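Local coordinates for peptidoglycan recognition protein 3 (Branchiostoma belcheri tsingtauense, PDB 4Z8I) that is probably a zinc amidase, fused to a chitin-binding domain, that cleaves the bond between N-acetylmuramic acid and L-alanine in bacterial peptidoglycan, at residues A[14-18]-A[19-23]; A[67-71]-A[72-76]; A[107-110]-A[111-115]; A[184-187]-A[188-192]; A[212-215]-A[216-219]. All coordinates share one frame; numbering follows the deposited sequence.

Interaction 1 of 5, residues A[14-18]-A[19-23]; sequences NYPAP and DANPG
N21 lays its side-chain amide beside the ring of P16, both pointing the same way. From CB of N21 the chain goes on to CG, anti to the backbone N (chi1 -169°), which swings the amide alongside the proline. CG then comes 4.0 Å from P16 CB, and at the tip ND2 of N21 rests 3.6 Å from P16 CG and equally near its CB. This is packing against ring carbons.

Next to it the backbone doubles back through a tight turn, with P18 and D19 at its corner. A17 N donates to A20 O at 2.6 Å, with a bent N-H...O angle of 134°, while the return bond from A20 N to A17 O is weak. On these same two residues the methyls A17 CB and A20 CB meet at 4.0 Å. Further along, after the cis peptide preceding P22, G23 CA approaches Y15 O at 3.6 Å in a CH...O contact.

Backbone bonds from D19 to Q3 and from G23 to G12 tie the loop into the disulfide-rich N-terminal part, probably the chitin-binding domain. Three of its ten residues are prolines, whose backbone N has no hydrogen to donate, and the chemistry implies mostly light surface packing.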
loop_
_atom_site.group_PDB
_atom_site.type_symbol
_atom_site.label_atom_id
_atom_site.label_comp_id
_atom_site.label_asym_id
_atom_site.label_seq_id
_atom_site.Cartn_x
_atom_site.Cartn_y
_atom_site.Cartn_z
ATOM N N ASN A 14 25.661 -7.987 -16.087
ATOM C CA ASN A 14 25.785 -8.925 -17.200
ATOM C C ASN A 14 24.431 -9.323 -17.788
ATOM O O ASN A 14 24.347 -9.768 -18.934
ATOM C CB ASN A 14 26.558 -10.174 -16.774
ATOM C CG ASN A 14 28.011 -9.882 -16.453
ATOM O OD1 ASN A 14 28.577 -8.893 -16.920
ATOM N ND2 ASN A 14 28.625 -10.750 -15.659
ATOM N N TYR A 15 23.375 -9.166 -16.999
ATOM C CA TYR A 15 22.028 -9.473 -17.463
ATOM C C TYR A 15 21.109 -8.266 -17.312
ATOM O O TYR A 15 20.320 -8.194 -16.370
ATOM C CB TYR A 15 21.467 -10.685 -16.716
ATOM C CG TYR A 15 22.289 -11.939 -16.907
ATOM C CD1 TYR A 15 22.096 -12.757 -18.014
ATOM C CD2 TYR A 15 23.264 -12.300 -15.987
ATOM C CE1 TYR A 15 22.849 -13.903 -18.195
ATOM C CE2 TYR A 15 24.023 -13.444 -16.161
ATOM C CZ TYR A 15 23.810 -14.242 -17.266
ATOM O OH TYR A 15 24.561 -15.381 -17.441
ATOM N N PRO A 16 21.214 -7.308 -18.247
ATOM C CA PRO A 16 20.423 -6.074 -18.193
ATOM C C PRO A 16 18.928 -6.350 -18.281
ATOM O O PRO A 16 18.508 -7.237 -19.021
ATOM C CB PRO A 16 20.881 -5.310 -19.440
ATOM C CG PRO A 16 22.218 -5.885 -19.781
ATOM C CD PRO A 16 22.122 -7.329 -19.407
ATOM N N ALA A 17 18.141 -5.596 -17.524
ATOM C CA ALA A 17 16.689 -5.686 -17.587
ATOM C C ALA A 17 16.190 -4.780 -18.708
ATOM O O ALA A 17 16.926 -3.901 -19.159
ATOM C CB ALA A 17 16.085 -5.270 -16.255
ATOM N N PRO A 18 14.948 -4.999 -19.176
ATOM C CA PRO A 18 14.340 -4.115 -20.176
ATOM C C PRO A 18 14.435 -2.640 -19.794
ATOM O O PRO A 18 14.926 -1.831 -20.582
ATOM C CB PRO A 18 12.876 -4.555 -20.170
ATOM C CG PRO A 18 12.934 -5.998 -19.840
ATOM C CD PRO A 18 14.098 -6.172 -18.896
ATOM N N ASP A 19 13.978 -2.303 -18.592
ATOM C CA ASP A 19 13.951 -0.916 -18.142
ATOM C C ASP A 19 15.062 -0.585 -17.155
ATOM O O ASP A 19 15.006 0.449 -16.489
ATOM C CB ASP A 19 12.597 -0.588 -17.507
ATOM C CG ASP A 19 11.528 -0.281 -18.535
ATOM O OD1 ASP A 19 11.669 -0.722 -19.695
ATOM O OD2 ASP A 19 10.543 0.401 -18.179
ATOM N N ALA A 20 16.069 -1.449 -17.057
ATOM C CA ALA A 20 17.149 -1.227 -16.097
ATOM C C ALA A 20 18.466 -1.909 -16.454
ATOM O O ALA A 20 18.515 -3.114 -16.698
ATOM C CB ALA A 20 16.709 -1.641 -14.695
ATOM N N ASN A 21 19.532 -1.118 -16.477
ATOM C CA ASN A 21 20.889 -1.634 -16.571
ATOM C C ASN A 21 21.685 -0.966 -15.457
ATOM O O ASN A 21 21.851 0.254 -15.461
ATOM C CB ASN A 21 21.498 -1.323 -17.941
ATOM C CG ASN A 21 22.810 -2.058 -18.189
ATOM O OD1 ASN A 21 23.603 -2.280 -17.272
ATOM N ND2 ASN A 21 23.046 -2.431 -19.441
ATOM N N PRO A 22 22.167 -1.755 -14.483
ATOM C CA PRO A 22 22.088 -3.216 -14.359
ATOM C C PRO A 22 20.675 -3.736 -14.114
ATOM O O PRO A 22 19.809 -2.990 -13.649
ATOM C CB PRO A 22 22.940 -3.507 -13.116
ATOM C CG PRO A 22 23.737 -2.269 -12.874
ATOM C CD PRO A 22 22.883 -1.152 -13.348
ATOM N N GLY A 23 20.451 -5.005 -14.439
ATOM C CA GLY A 23 19.187 -5.649 -14.142
ATOM C C GLY A 23 19.004 -5.740 -12.641
ATOM O O GLY A 23 19.945 -6.058 -11.914
#

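Interaction 2 of 5, residues A[67-71]-A[72-76]; sequences VSKSE and WGSRA
K69 and W72 lie side by side, and apolar packing is the first kind of contact. K69 CA sits over the face of the indole, 3.7 Å from the centroid of its five-membered ring, a CH-pi contact. The lysine chain, bent at chi2 and chi3, then runs along the indole until CD is 3.8 Å from W72 CZ2. Its CB also packs on S74 CB at 3.5 Å, and S74 CB stands 3.4 Å above the indole plane, toward the rim. From V67, CG1 reaches W72 CB at 3.9 Å. W72 takes chi1 of 61°, with CG between its own backbone N and carbonyl carbon, and this folds the ring back over the start of the turn.

Backbone hydrogen bonds come next. W72 N donates to S68 O at 3.1 Å, and that carbonyl also accepts from E71 N. S74 N gives K69 O a nearly straight bond of 2.7 Å (170° at the hydrogen), joined by a weak one from G73 N. G73, with positive phi, lets the chain leave the short helix.

Among polar groups, V67 O lies in the indole plane, at its edge near CD1. K69 NZ makes a salt bridge to D125, E71 one to R65, and W72 NE1 a hydrogen bond to E140 O. Chemically, then, the indole is covered on its face by K69 and S74 and held at NE1 by strand 138-140; packing also on S107, V110 and Q114, W72 joins that strand to helix 103-120.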
loop_
_atom_site.group_PDB
_atom_site.type_symbol
_atom_site.label_atom_id
_atom_site.label_comp_id
_atom_site.label_asym_id
_atom_site.label_seq_id
_atom_site.Cartn_x
_atom_site.Cartn_y
_atom_site.Cartn_z
ATOM N N VAL A 67 3.572 8.909 5.549
ATOM C CA VAL A 67 3.401 10.175 6.251
ATOM C C VAL A 67 2.620 9.923 7.535
ATOM O O VAL A 67 1.452 9.537 7.489
ATOM C CB VAL A 67 2.637 11.199 5.388
ATOM C CG1 VAL A 67 2.454 12.503 6.140
ATOM C CG2 VAL A 67 3.367 11.447 4.081
ATOM N N SER A 68 3.263 10.131 8.680
ATOM C CA SER A 68 2.619 9.862 9.963
ATOM C C SER A 68 1.531 10.885 10.271
ATOM O O SER A 68 1.452 11.935 9.629
ATOM C CB SER A 68 3.646 9.845 11.094
ATOM O OG SER A 68 4.116 11.150 11.378
ATOM N N LYS A 69 0.700 10.568 11.260
ATOM C CA LYS A 69 -0.406 11.435 11.657
ATOM C C LYS A 69 0.074 12.826 12.070
ATOM O O LYS A 69 -0.551 13.832 11.736
ATOM C CB LYS A 69 -1.215 10.786 12.783
ATOM C CG LYS A 69 -1.852 9.461 12.391
ATOM C CD LYS A 69 -3.331 9.394 12.754
ATOM C CE LYS A 69 -3.538 9.224 14.245
ATOM N NZ LYS A 69 -4.934 8.810 14.556
ATOM N N SER A 70 1.196 12.880 12.780
ATOM C CA SER A 70 1.766 14.156 13.197
ATOM C C SER A 70 2.326 14.940 12.014
ATOM O O SER A 70 2.457 16.162 12.078
ATOM C CB SER A 70 2.860 13.940 14.244
ATOM O OG SER A 70 3.964 13.257 13.683
ATOM N N GLU A 71 2.658 14.241 10.932
ATOM C CA GLU A 71 3.201 14.907 9.752
ATOM C C GLU A 71 2.121 15.497 8.853
ATOM O O GLU A 71 2.330 16.545 8.244
ATOM C CB GLU A 71 4.097 13.967 8.947
ATOM C CG GLU A 71 5.388 13.578 9.650
ATOM C CD GLU A 71 6.327 12.813 8.742
ATOM O OE1 GLU A 71 6.406 11.573 8.875
ATOM O OE2 GLU A 71 6.985 13.453 7.894
ATOM N N TRP A 72 0.973 14.828 8.758
ATOM C CA TRP A 72 -0.125 15.371 7.956
ATOM C C TRP A 72 -1.074 16.242 8.767
ATOM O O TRP A 72 -2.030 16.793 8.229
ATOM C CB TRP A 72 -0.879 14.297 7.146
ATOM C CG TRP A 72 -1.568 13.185 7.907
ATOM C CD1 TRP A 72 -1.118 11.904 8.069
ATOM C CD2 TRP A 72 -2.854 13.236 8.542
ATOM N NE1 TRP A 72 -2.029 11.167 8.784
ATOM C CE2 TRP A 72 -3.103 11.960 9.088
ATOM C CE3 TRP A 72 -3.809 14.240 8.717
ATOM C CZ2 TRP A 72 -4.269 11.664 9.793
ATOM C CZ3 TRP A 72 -4.968 13.942 9.416
ATOM C CH2 TRP A 72 -5.188 12.668 9.944
ATOM N N GLY A 73 -0.791 16.379 10.057
ATOM C CA GLY A 73 -1.527 17.306 10.896
ATOM C C GLY A 73 -2.788 16.745 11.514
ATOM O O GLY A 73 -3.795 17.444 11.628
ATOM N N SER A 74 -2.733 15.482 11.923
ATOM C CA SER A 74 -3.873 14.837 12.560
ATOM C C SER A 74 -4.267 15.563 13.832
ATOM O O SER A 74 -3.426 16.167 14.500
ATOM C CB SER A 74 -3.542 13.383 12.888
ATOM O OG SER A 74 -4.592 12.766 13.607
ATOM N N ARG A 75 -5.553 15.513 14.157
ATOM C CA ARG A 75 -6.032 16.060 15.413
ATOM C C ARG A 75 -5.820 14.998 16.479
ATOM O O ARG A 75 -5.552 13.841 16.161
ATOM C CB ARG A 75 -7.513 16.436 15.318
ATOM C CG ARG A 75 -8.462 15.254 15.326
ATOM C CD ARG A 75 -9.863 15.676 15.744
ATOM N NE ARG A 75 -10.670 16.124 14.614
ATOM C CZ ARG A 75 -11.928 16.541 14.716
ATOM N NH1 ARG A 75 -12.588 16.929 13.635
ATOM N NH2 ARG A 75 -12.524 16.578 15.900
ATOM N N ALA A 76 -5.927 15.389 17.741
ATOM C CA ALA A 76 -5.749 14.439 18.828
ATOM C C ALA A 76 -6.831 13.362 18.793
ATOM O O ALA A 76 -8.021 13.668 18.711
ATOM C CB ALA A 76 -5.753 15.159 20.164
#

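Interaction 3 of 5, residues A[107-110]-A[111-115]; sequences SLQV and RNIQN
R111 curls back along helix 103-120 and spreads its guanidinium over the backbone of L108. L108 CA lies 3.6 Å above the plane, over its centre, and the side chains of the two residues cross at about a right angle. L108 CD2 adds contact at NH2. Bends at chi2 (141°) and chi3 (50°) turn the arginine toward the start of the helix instead of letting it run outward. NH1 ends 3.9 Å from S107 CB.

One residue further on, the side chains of Q109 and N112 cross at about a right angle, their amide planes 76° apart. The modelled oxygens, Q109 OE1 and N112 OD1, are the closest atoms of the two amides at 3.5 Å, which is not a hydrogen bond. Q109 also meets I113 loosely, NE2 being 4.2 Å from CG1.

Beneath these side chains the helical backbone sets the spacing. R111 N donates to S107 O at 3.0 Å, and the bonds from N112 N to L108 O, I113 N to Q109 O and Q114 N to V110 O continue the regular i to i+4 run.

Farther out, R111 NH1 is hydrogen-bonded to W72 O, which anchors the bent arginine, and S107 OG turns back to Q103 O. Q114 gives NE2 to D125 and takes the backbone N of R75 on OE1. V110 packs on W72, Y139 and M164.

The chemistry implies a helix with two characters: V110 and I113 are buried, while the arginine lays its guanidinium plane on the helix and gives an N-H of NH1 to W72 O.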
loop_
_atom_site.group_PDB
_atom_site.type_symbol
_atom_site.label_atom_id
_atom_site.label_comp_id
_atom_site.label_asym_id
_atom_site.label_seq_id
_atom_site.Cartn_x
_atom_site.Cartn_y
_atom_site.Cartn_z
ATOM N N SER A 107 -2.256 16.081 2.429
ATOM C CA SER A 107 -2.347 16.187 3.853
ATOM C C SER A 107 -3.565 16.959 4.265
ATOM O O SER A 107 -4.225 16.603 5.200
ATOM C CB SER A 107 -1.091 16.808 4.404
ATOM O OG SER A 107 -0.030 15.952 4.166
ATOM N N LEU A 108 -3.858 18.023 3.550
ATOM C CA LEU A 108 -5.055 18.766 3.810
ATOM C C LEU A 108 -6.247 17.892 3.557
ATOM O O LEU A 108 -7.163 17.892 4.317
ATOM C CB LEU A 108 -5.142 20.012 2.948
ATOM C CG LEU A 108 -6.425 20.811 3.121
ATOM C CD1 LEU A 108 -7.663 20.094 2.685
ATOM C CD2 LEU A 108 -6.599 21.359 4.489
ATOM N N GLN A 109 -6.215 17.127 2.491
ATOM C CA GLN A 109 -7.336 16.303 2.140
ATOM C C GLN A 109 -7.615 15.261 3.192
ATOM O O GLN A 109 -8.727 15.023 3.524
ATOM C CB GLN A 109 -7.124 15.680 0.779
ATOM C CG GLN A 109 -8.385 15.165 0.139
ATOM C CD GLN A 109 -9.527 16.126 0.232
ATOM O OE1 GLN A 109 -9.377 17.286 0.010
ATOM N NE2 GLN A 109 -10.666 15.635 0.549
ATOM N N VAL A 110 -6.585 14.662 3.727
ATOM C CA VAL A 110 -6.708 13.708 4.827
ATOM C C VAL A 110 -7.301 14.375 6.070
ATOM O O VAL A 110 -8.141 13.792 6.755
ATOM C CB VAL A 110 -5.352 13.071 5.181
ATOM C CG1 VAL A 110 -5.490 12.171 6.394
ATOM C CG2 VAL A 110 -4.824 12.279 4.009
ATOM N N ARG A 111 -6.865 15.599 6.351
ATOM C CA ARG A 111 -7.390 16.362 7.482
ATOM C C ARG A 111 -8.899 16.586 7.339
ATOM O O ARG A 111 -9.660 16.463 8.305
ATOM C CB ARG A 111 -6.655 17.700 7.592
ATOM C CG ARG A 111 -5.892 17.893 8.895
ATOM C CD ARG A 111 -4.560 18.596 8.670
ATOM N NE ARG A 111 -4.696 19.817 7.881
ATOM C CZ ARG A 111 -3.807 20.226 6.980
ATOM N NH1 ARG A 111 -2.714 19.510 6.747
ATOM N NH2 ARG A 111 -4.012 21.349 6.307
ATOM N N ASN A 112 -9.317 16.905 6.119
ATOM C CA ASN A 112 -10.724 17.064 5.788
ATOM C C ASN A 112 -11.504 15.779 6.003
ATOM O O ASN A 112 -12.579 15.793 6.604
ATOM C CB ASN A 112 -10.900 17.490 4.326
ATOM C CG ASN A 112 -10.391 18.882 4.032
ATOM O OD1 ASN A 112 -10.164 19.206 2.867
ATOM N ND2 ASN A 112 -10.239 19.713 5.048
ATOM N N ILE A 113 -10.964 14.671 5.501
ATOM C CA ILE A 113 -11.633 13.383 5.638
ATOM C C ILE A 113 -11.782 12.996 7.110
ATOM O O ILE A 113 -12.832 12.504 7.535
ATOM C CB ILE A 113 -10.911 12.280 4.839
ATOM C CG1 ILE A 113 -11.010 12.575 3.340
ATOM C CG2 ILE A 113 -11.510 10.917 5.137
ATOM C CD1 ILE A 113 -10.388 11.516 2.456
ATOM N N GLN A 114 -10.736 13.250 7.887
ATOM C CA GLN A 114 -10.763 12.981 9.319
ATOM C C GLN A 114 -11.841 13.819 9.991
ATOM O O GLN A 114 -12.643 13.301 10.764
ATOM C CB GLN A 114 -9.397 13.269 9.953
ATOM C CG GLN A 114 -9.322 12.931 11.438
ATOM C CD GLN A 114 -7.962 13.227 12.046
ATOM O OE1 GLN A 114 -7.485 14.361 12.007
ATOM N NE2 GLN A 114 -7.334 12.206 12.617
ATOM N N ASN A 115 -11.859 15.115 9.690
ATOM C CA ASN A 115 -12.863 16.007 10.256
ATOM C C ASN A 115 -14.281 15.582 9.896
ATOM O O ASN A 115 -15.197 15.710 10.702
ATOM C CB ASN A 115 -12.614 17.452 9.814
ATOM C CG ASN A 115 -11.356 18.036 10.421
ATOM O OD1 ASN A 115 -10.803 17.496 11.382
ATOM N ND2 ASN A 115 -10.906 19.156 9.872
#

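Interaction 4 of 5, residues A[184-187]-A[188-192]; sequences ISCG and VSLGK
I184, S185 and C186 offer their carbonyls to V188, S189 and L190 in regular helical bonds, each 2.9 Å from N to O, until the helix 174-190 stops at a Schellman motif. There K192 N reaches back to G187 O at 2.8 Å and G191 N donates to V188 O at 3.2 Å. G191 is the C-prime residue; its positive phi of 90° brings the chain round to leave the helix.

Among the side chains, S189 turns back on the helix. Its chi1 of 73° puts OG between its own backbone N and carbonyl carbon, from where it donates to C186 O at 2.6 Å, 19° out of the carbonyl plane. That oxygen therefore holds two donors, OG of S189 and N of L190. C186 SG touches L190 CD1 at 4.1 Å, and the same sulfur forms the disulfide with C63, tying the helix to the chain just ahead of strand 66-67. I184 and V188 follow each other along another flank, with CG2 to CG2 at 4.5 Å; both also pack on Y197 of strand 197-201. K192 lays its CB against G187 O and then leads its chain away to a salt bridge with D145.

Chemically, three carbonyls near the helix end are provided for: C186 O by S189 OG and L190 N, the buried G187 by K192 N at its O, and V188 O by G191 N. A covalent crosslink through C186 holds this end of the helix in place.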
loop_
_atom_site.group_PDB
_atom_site.type_symbol
_atom_site.label_atom_id
_atom_site.label_comp_id
_atom_site.label_asym_id
_atom_site.label_seq_id
_atom_site.Cartn_x
_atom_site.Cartn_y
_atom_site.Cartn_z
ATOM N N ILE A 184 0.974 -2.785 1.074
ATOM C CA ILE A 184 0.528 -4.154 1.301
ATOM C C ILE A 184 1.717 -5.090 1.508
ATOM O O ILE A 184 1.751 -5.866 2.468
ATOM C CB ILE A 184 -0.334 -4.657 0.129
ATOM C CG1 ILE A 184 -1.583 -3.784 -0.020
ATOM C CG2 ILE A 184 -0.734 -6.101 0.348
ATOM C CD1 ILE A 184 -2.454 -4.139 -1.219
ATOM N N SER A 185 2.691 -4.995 0.607
ATOM C CA SER A 185 3.899 -5.810 0.675
ATOM C C SER A 185 4.613 -5.629 2.013
ATOM O O SER A 185 5.004 -6.601 2.650
ATOM C CB SER A 185 4.834 -5.452 -0.481
ATOM O OG SER A 185 6.000 -6.251 -0.467
ATOM N N CYS A 186 4.763 -4.377 2.428
ATOM C CA CYS A 186 5.402 -4.021 3.689
ATOM C C CYS A 186 4.683 -4.679 4.859
ATOM O O CYS A 186 5.312 -5.281 5.740
ATOM C CB CYS A 186 5.375 -2.498 3.852
ATOM S SG CYS A 186 6.235 -1.852 5.296
ATOM N N GLY A 187 3.359 -4.558 4.860
ATOM C CA GLY A 187 2.542 -5.165 5.894
ATOM C C GLY A 187 2.726 -6.667 5.945
ATOM O O GLY A 187 2.706 -7.262 7.024
ATOM N N VAL A 188 2.908 -7.279 4.776
ATOM C CA VAL A 188 3.165 -8.714 4.709
ATOM C C VAL A 188 4.544 -9.049 5.284
ATOM O O VAL A 188 4.702 -10.021 6.027
ATOM C CB VAL A 188 3.045 -9.248 3.264
ATOM C CG1 VAL A 188 3.395 -10.724 3.203
ATOM C CG2 VAL A 188 1.640 -9.032 2.741
ATOM N N SER A 189 5.531 -8.226 4.951
ATOM C CA SER A 189 6.899 -8.435 5.410
ATOM C C SER A 189 7.022 -8.281 6.923
ATOM O O SER A 189 7.880 -8.906 7.546
ATOM C CB SER A 189 7.857 -7.474 4.701
ATOM O OG SER A 189 7.706 -6.150 5.178
ATOM N N LEU A 190 6.158 -7.456 7.511
ATOM C CA LEU A 190 6.160 -7.242 8.959
ATOM C C LEU A 190 5.347 -8.293 9.721
ATOM O O LEU A 190 5.544 -8.490 10.923
ATOM C CB LEU A 190 5.622 -5.849 9.295
ATOM C CG LEU A 190 6.447 -4.653 8.822
ATOM C CD1 LEU A 190 5.726 -3.343 9.106
ATOM C CD2 LEU A 190 7.816 -4.660 9.475
ATOM N N GLY A 191 4.427 -8.957 9.029
ATOM C CA GLY A 191 3.540 -9.903 9.681
ATOM C C GLY A 191 2.267 -9.239 10.177
ATOM O O GLY A 191 1.579 -9.770 11.049
ATOM N N LYS A 192 1.961 -8.068 9.623
ATOM C CA LYS A 192 0.719 -7.368 9.928
ATOM C C LYS A 192 -0.390 -7.924 9.045
ATOM O O LYS A 192 -1.561 -7.957 9.431
ATOM C CB LYS A 192 0.871 -5.869 9.671
ATOM C CG LYS A 192 1.984 -5.204 10.456
ATOM C CD LYS A 192 1.664 -5.134 11.940
ATOM C CE LYS A 192 2.759 -4.388 12.697
ATOM N NZ LYS A 192 2.360 -4.095 14.101
#

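Interaction 5 of 5, residues A[212-215]-A[216-219]; sequences GNLL and YDDI
Y216 carries its ring out from a backbone that is bonded to G212, whose O stands oblique to the ring and 3.1 Å from Y216 CB. Chi1 of -179° sets CG anti to the backbone N and takes the phenol away from the first turn. R203 is the cation-pi partner of the ring, and OH is hydrogen-bonded to D204 OD1. The second flat group, the D217 carboxylate, folds back on the helix: its CG comes 3.3 Å from N213 O, and OD2 lies 4.1 Å from L214 CD2, the two side chains slanting past each other. The N213 amide bonds through OD1 to R203 NH2.

Under these groups run four helical bonds. Y216 N donates to G212 O at 3.0 Å; the bonds from D217 N to N213 O, D218 N to L214 O and I219 N to L215 O follow in turn. G212 is the N-cap, and at its positive phi of 87° a CB would jam against the preceding carbonyl O, which calls for glycine. On the buried side L215 CD1 meets I219 CG2 at 4.1 Å, and F167 and P172 also pack on L215.

D218 splits its carboxylate, OD1 to K171 in a salt bridge and OD2 to W222 NE1. This chemistry ties the short helix to its surroundings by polar groups, just after the zinc ligand C210, with R203 contacting both N213 and Y216.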
loop_
_atom_site.group_PDB
_atom_site.type_symbol
_atom_site.label_atom_id
_atom_site.label_comp_id
_atom_site.label_asym_id
_atom_site.label_seq_id
_atom_site.Cartn_x
_atom_site.Cartn_y
_atom_site.Cartn_z
ATOM N N GLY A 212 -14.935 2.562 -6.990
ATOM C CA GLY A 212 -15.051 3.122 -8.325
ATOM C C GLY A 212 -14.722 2.097 -9.394
ATOM O O GLY A 212 -13.867 1.239 -9.189
ATOM N N ASN A 213 -15.396 2.193 -10.538
ATOM C CA ASN A 213 -15.255 1.213 -11.616
ATOM C C ASN A 213 -13.827 0.934 -12.097
ATOM O O ASN A 213 -13.390 -0.213 -12.099
ATOM C CB ASN A 213 -16.130 1.600 -12.814
ATOM C CG ASN A 213 -17.605 1.336 -12.575
ATOM O OD1 ASN A 213 -17.975 0.457 -11.798
ATOM N ND2 ASN A 213 -18.456 2.093 -13.254
ATOM N N LEU A 214 -13.111 1.976 -12.511
ATOM C CA LEU A 214 -11.789 1.799 -13.118
ATOM C C LEU A 214 -10.718 1.298 -12.144
ATOM O O LEU A 214 -9.906 0.434 -12.489
ATOM C CB LEU A 214 -11.329 3.084 -13.812
ATOM C CG LEU A 214 -12.144 3.529 -15.030
ATOM C CD1 LEU A 214 -11.334 4.462 -15.912
ATOM C CD2 LEU A 214 -12.613 2.332 -15.827
ATOM N N LEU A 215 -10.716 1.841 -10.931
ATOM C CA LEU A 215 -9.803 1.367 -9.899
ATOM C C LEU A 215 -10.110 -0.087 -9.546
ATOM O O LEU A 215 -9.198 -0.900 -9.360
ATOM C CB LEU A 215 -9.896 2.251 -8.654
ATOM C CG LEU A 215 -9.027 1.817 -7.475
ATOM C CD1 LEU A 215 -7.580 1.676 -7.911
ATOM C CD2 LEU A 215 -9.144 2.804 -6.328
ATOM N N TYR A 216 -11.399 -0.409 -9.465
ATOM C CA TYR A 216 -11.835 -1.775 -9.193
ATOM C C TYR A 216 -11.390 -2.712 -10.308
ATOM O O TYR A 216 -11.069 -3.871 -10.056
ATOM C CB TYR A 216 -13.354 -1.837 -9.025
ATOM C CG TYR A 216 -13.888 -3.216 -8.717
ATOM C CD1 TYR A 216 -13.736 -3.774 -7.454
ATOM C CD2 TYR A 216 -14.555 -3.955 -9.684
ATOM C CE1 TYR A 216 -14.225 -5.031 -7.167
ATOM C CE2 TYR A 216 -15.047 -5.213 -9.405
ATOM C CZ TYR A 216 -14.881 -5.744 -8.146
ATOM O OH TYR A 216 -15.372 -6.997 -7.867
ATOM N N ASP A 217 -11.377 -2.207 -11.539
ATOM C CA ASP A 217 -10.878 -2.981 -12.668
ATOM C C ASP A 217 -9.378 -3.211 -12.523
ATOM O O ASP A 217 -8.883 -4.306 -12.790
ATOM C CB ASP A 217 -11.175 -2.280 -13.998
ATOM C CG ASP A 217 -12.616 -2.455 -14.446
ATOM O OD1 ASP A 217 -13.294 -3.379 -13.947
ATOM O OD2 ASP A 217 -13.065 -1.673 -15.311
ATOM N N ASP A 218 -8.656 -2.178 -12.094
ATOM C CA ASP A 218 -7.206 -2.287 -11.952
ATOM C C ASP A 218 -6.804 -3.285 -10.866
ATOM O O ASP A 218 -5.876 -4.071 -11.058
ATOM C CB ASP A 218 -6.574 -0.916 -11.689
ATOM C CG ASP A 218 -5.054 -0.957 -11.704
ATOM O OD1 ASP A 218 -4.463 -0.915 -12.805
ATOM O OD2 ASP A 218 -4.445 -1.022 -10.616
ATOM N N ILE A 219 -7.510 -3.272 -9.735
ATOM C CA ILE A 219 -7.146 -4.153 -8.620
ATOM C C ILE A 219 -7.374 -5.647 -8.883
ATOM O O ILE A 219 -6.922 -6.489 -8.106
ATOM C CB ILE A 219 -7.828 -3.751 -7.291
ATOM C CG1 ILE A 219 -9.340 -3.957 -7.370
ATOM C CG2 ILE A 219 -7.482 -2.317 -6.920
ATOM C CD1 ILE A 219 -10.047 -3.681 -6.062
#

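Overall arrangement
Interactions 2 and 3 form one joint, with centres about 10 Å apart: S74 OG lies 3.0 Å from Q114 NE2 and R75 NH1 lies 2.9 Å from N115 OD1, both probable hydrogen bonds. Interactions 3 and 5 lie near the zinc site of H93, H202 and C210; the I113 side chain is about 11 Å from the zinc ion and G212 about 9 Å. Interaction 4, on the other side of the chain's centre from both, comes within about 8 Å of interaction 5, nearest atoms. Interaction 1 stands apart in the N-terminal, probably chitin-binding part, its nearest atoms about 16 Å from interaction 5 and about 26 Å from interaction 2.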